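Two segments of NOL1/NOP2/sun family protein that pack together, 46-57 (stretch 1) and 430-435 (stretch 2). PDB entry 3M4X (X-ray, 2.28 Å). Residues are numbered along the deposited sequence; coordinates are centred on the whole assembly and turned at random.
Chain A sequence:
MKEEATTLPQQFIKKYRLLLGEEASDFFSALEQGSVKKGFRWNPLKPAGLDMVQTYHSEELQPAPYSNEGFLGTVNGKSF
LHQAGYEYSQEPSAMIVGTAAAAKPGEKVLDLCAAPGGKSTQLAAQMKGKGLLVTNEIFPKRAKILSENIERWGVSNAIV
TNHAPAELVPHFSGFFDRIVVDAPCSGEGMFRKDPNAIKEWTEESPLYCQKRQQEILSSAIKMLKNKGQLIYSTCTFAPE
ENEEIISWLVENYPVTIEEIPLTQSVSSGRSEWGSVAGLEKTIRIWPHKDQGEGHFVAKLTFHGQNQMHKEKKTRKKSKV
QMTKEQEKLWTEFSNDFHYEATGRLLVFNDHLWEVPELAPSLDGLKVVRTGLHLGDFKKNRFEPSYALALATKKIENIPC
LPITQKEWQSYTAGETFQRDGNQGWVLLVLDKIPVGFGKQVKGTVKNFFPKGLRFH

Stretch 1, residues 46-57: KPAGLDMVQTYH
Stretch 2 (430-435) LDKIPV

The most unusual feature of this contact is a very short hydrogen bond, 2.3 Å from Tyr56 OH to Asp431 OD2, at the exposed end of a contact whose buried part centres on Met52. The carboxylate oxygen lies at the edge of the tyrosine ring, near its plane, where the phenol can donate to it. Tyr56 reaches it with chi1 at -60° (m) and chi2 at 107°; Asp431 answers with chi1 at -170° (t) and chi2 at -23°.

The first stretch enters through a type II turn from Lys46 to Gly49, closed by a weak 3.3 Å bond from Gly49 N to Lys46 O. Ala48, at phi/psi 52/42, is the N-cap residue, and its O accepts from Met52 N at 2.9 Å. Helix 49-56 follows, with phi near -70° and psi near -40° over most of its length. Thr55 OG1 also bonds back to Asp51 O, at 2.9 Å.

Opposite lies a tight type II' turn from Leu430 to Ile433, with Asp431 at 61/-92 and Lys432 at -125/7. It is clasped by two 2.7 Å bonds, Leu430 N to Ile433 O and Ile433 N to Leu430 O, and leads into an extended segment through Pro434. The nearest CA atoms across the contact, Pro47 CA and Lys432 CA, are 6.7 Å apart and set the register.

Met52, modelled as selenomethionine, is buried at the centre, its CA-to-CB bond pointing toward the turn. With chi1 -71° (m), chi2 -61° (m) and chi3 93°, the flexible chain brings Met52 SE to 3.8 Å from Lys432 N, while Met52 CE comes within 3.7 Å of Asp431 OD2. Met52 CG packs 3.7 Å from Ile433 CG1; the isoleucine CB points sideways, but chi1 -53° (m) and chi2 168° (t) bring the end of the side chain nearer.

Pro47 supplies a compact apolar surface toward the strand, its CG 4.0 Å from Pro434 CG and its CB 3.8 Å from Lys432 O. Both prolines have C-gamma exo pucker. The Ala48 methyl packs against the lysine chain, Ala48 CB 3.8 Å from Lys432 CD. Lys432 is extended (m, t, t, t), so that Lys432 CB lies 3.8 Å from Met52 SE and the chain runs on past Ala48; Lys432 NZ is 4.2 Å from Asp51 OD2, close enough for electrostatic attraction but beyond a salt bridge.

A water accepts from Lys46 NZ at 3.0 Å and lies 2.7 Å from Pro434 O, within hydrogen-bonding reach. In all, 396 Å² is buried, both sides summed.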

# COMPACT_ATOMS: atom_id res chain seq x y z
N LYS A 46 10.80 -9.17 -0.93
CA LYS A 46 12.08 -9.07 -1.62
C LYS A 46 13.09 -10.14 -1.19
O LYS A 46 13.08 -10.58 -0.06
CB LYS A 46 12.69 -7.68 -1.42
CG LYS A 46 11.83 -6.53 -1.93
CD LYS A 46 11.89 -6.45 -3.45
CE LYS A 46 10.91 -5.41 -3.96
NZ LYS A 46 11.25 -4.91 -5.31
N PRO A 47 13.97 -10.55 -2.12
CA PRO A 47 15.11 -11.41 -1.76
C PRO A 47 15.95 -10.77 -0.65
O PRO A 47 16.44 -9.67 -0.85
CB PRO A 47 15.96 -11.44 -3.04
CG PRO A 47 15.04 -11.06 -4.15
CD PRO A 47 13.95 -10.19 -3.55
N ALA A 48 16.11 -11.45 0.49
CA ALA A 48 16.90 -10.90 1.60
C ALA A 48 16.47 -9.49 2.00
O ALA A 48 17.31 -8.63 2.24
CB ALA A 48 18.40 -10.90 1.25
N GLY A 49 15.17 -9.25 2.05
CA GLY A 49 14.69 -7.91 2.33
C GLY A 49 15.27 -7.31 3.59
O GLY A 49 15.82 -6.21 3.57
N LEU A 50 15.16 -8.03 4.70
CA LEU A 50 15.62 -7.50 5.97
C LEU A 50 17.15 -7.43 6.02
O LEU A 50 17.71 -6.43 6.46
CB LEU A 50 15.09 -8.34 7.13
CG LEU A 50 15.65 -8.07 8.53
CD1 LEU A 50 15.29 -6.65 9.09
CD2 LEU A 50 15.15 -9.16 9.47
N ASP A 51 17.81 -8.49 5.57
CA ASP A 51 19.27 -8.51 5.59
C ASP A 51 19.82 -7.32 4.83
O ASP A 51 20.76 -6.66 5.27
CB ASP A 51 19.82 -9.82 4.99
CG ASP A 51 21.35 -9.85 4.97
OD1 ASP A 51 21.98 -9.00 5.63
OD2 ASP A 51 21.94 -10.72 4.30
N MSE A 52 19.24 -7.03 3.67
CA MSE A 52 19.71 -5.92 2.86
C MSE A 52 19.54 -4.57 3.56
O MSE A 52 20.36 -3.68 3.42
CB MSE A 52 19.02 -5.93 1.50
CG MSE A 52 19.49 -7.07 0.58
SE MSE A 52 21.43 -7.03 0.13
CE MSE A 52 22.12 -8.16 1.55
N VAL A 53 18.45 -4.42 4.32
CA VAL A 53 18.23 -3.20 5.07
C VAL A 53 19.20 -3.08 6.26
O VAL A 53 19.69 -1.99 6.56
CB VAL A 53 16.77 -3.09 5.56
CG1 VAL A 53 16.63 -1.98 6.61
CG2 VAL A 53 15.84 -2.85 4.37
N GLN A 54 19.48 -4.20 6.91
CA GLN A 54 20.37 -4.20 8.06
C GLN A 54 21.78 -3.82 7.64
O GLN A 54 22.50 -3.12 8.35
CB GLN A 54 20.36 -5.56 8.75
CG GLN A 54 19.11 -5.78 9.65
CD GLN A 54 18.97 -7.22 10.12
OE1 GLN A 54 19.54 -8.14 9.53
NE2 GLN A 54 18.20 -7.42 11.17
N THR A 55 22.14 -4.26 6.44
CA THR A 55 23.48 -4.05 5.90
C THR A 55 23.69 -2.64 5.36
O THR A 55 24.64 -1.97 5.76
CB THR A 55 23.76 -5.07 4.82
OG1 THR A 55 23.64 -6.38 5.39
CG2 THR A 55 25.16 -4.89 4.26
N TYR A 56 22.80 -2.17 4.49
CA TYR A 56 22.99 -0.90 3.80
C TYR A 56 22.27 0.31 4.39
O TYR A 56 22.54 1.45 3.99
CB TYR A 56 22.68 -1.08 2.32
CG TYR A 56 23.58 -2.13 1.72
CD1 TYR A 56 23.10 -3.38 1.39
CD2 TYR A 56 24.95 -1.88 1.57
CE1 TYR A 56 23.93 -4.36 0.87
CE2 TYR A 56 25.81 -2.86 1.05
CZ TYR A 56 25.28 -4.10 0.70
OH TYR A 56 26.09 -5.08 0.18
N HIS A 57 21.38 0.06 5.33
CA HIS A 57 20.78 1.13 6.12
C HIS A 57 21.48 1.16 7.49
O HIS A 57 22.27 2.06 7.77
CB HIS A 57 19.27 0.91 6.28
CG HIS A 57 18.50 2.17 6.57
ND1 HIS A 57 18.73 2.94 7.68
CD2 HIS A 57 17.50 2.77 5.88
CE1 HIS A 57 17.91 3.98 7.67
NE2 HIS A 57 17.15 3.90 6.59
N LEU A 430 22.45 -5.86 -7.23
CA LEU A 430 23.39 -5.21 -6.32
C LEU A 430 23.43 -5.99 -5.02
O LEU A 430 22.49 -5.96 -4.23
CB LEU A 430 22.97 -3.76 -6.06
CG LEU A 430 23.81 -2.82 -5.19
CD1 LEU A 430 25.24 -2.70 -5.70
CD2 LEU A 430 23.15 -1.45 -5.18
N ASP A 431 24.53 -6.70 -4.80
CA ASP A 431 24.66 -7.62 -3.67
C ASP A 431 23.60 -8.69 -3.83
O ASP A 431 23.83 -9.70 -4.52
CB ASP A 431 24.55 -6.89 -2.33
CG ASP A 431 24.92 -7.78 -1.14
OD1 ASP A 431 24.86 -9.03 -1.25
OD2 ASP A 431 25.29 -7.23 -0.08
N LYS A 432 22.43 -8.48 -3.22
CA LYS A 432 21.32 -9.41 -3.39
C LYS A 432 20.05 -8.71 -3.89
O LYS A 432 18.98 -9.32 -3.99
CB LYS A 432 21.04 -10.15 -2.08
CG LYS A 432 22.05 -11.24 -1.75
CD LYS A 432 21.62 -12.00 -0.50
CE LYS A 432 22.74 -12.92 -0.02
NZ LYS A 432 22.37 -13.63 1.24
N ILE A 433 20.19 -7.43 -4.22
CA ILE A 433 19.05 -6.61 -4.60
C ILE A 433 18.90 -6.52 -6.11
O ILE A 433 19.78 -5.98 -6.79
CB ILE A 433 19.21 -5.18 -4.11
CG1 ILE A 433 19.50 -5.14 -2.61
CG2 ILE A 433 17.97 -4.36 -4.44
CD1 ILE A 433 19.96 -3.77 -2.14
N PRO A 434 17.77 -7.03 -6.64
CA PRO A 434 17.46 -6.87 -8.07
C PRO A 434 17.06 -5.42 -8.32
O PRO A 434 16.08 -4.94 -7.74
CB PRO A 434 16.25 -7.80 -8.29
CG PRO A 434 16.30 -8.78 -7.14
CD PRO A 434 16.82 -7.93 -5.98
N VAL A 435 17.81 -4.72 -9.17
CA VAL A 435 17.53 -3.31 -9.36
C VAL A 435 16.90 -2.97 -10.70
O VAL A 435 16.52 -1.83 -10.93
CB VAL A 435 18.78 -2.45 -9.14
CG1 VAL A 435 19.33 -2.72 -7.75
CG2 VAL A 435 19.85 -2.76 -10.20
O HOH W 1 13.97 -5.72 -6.24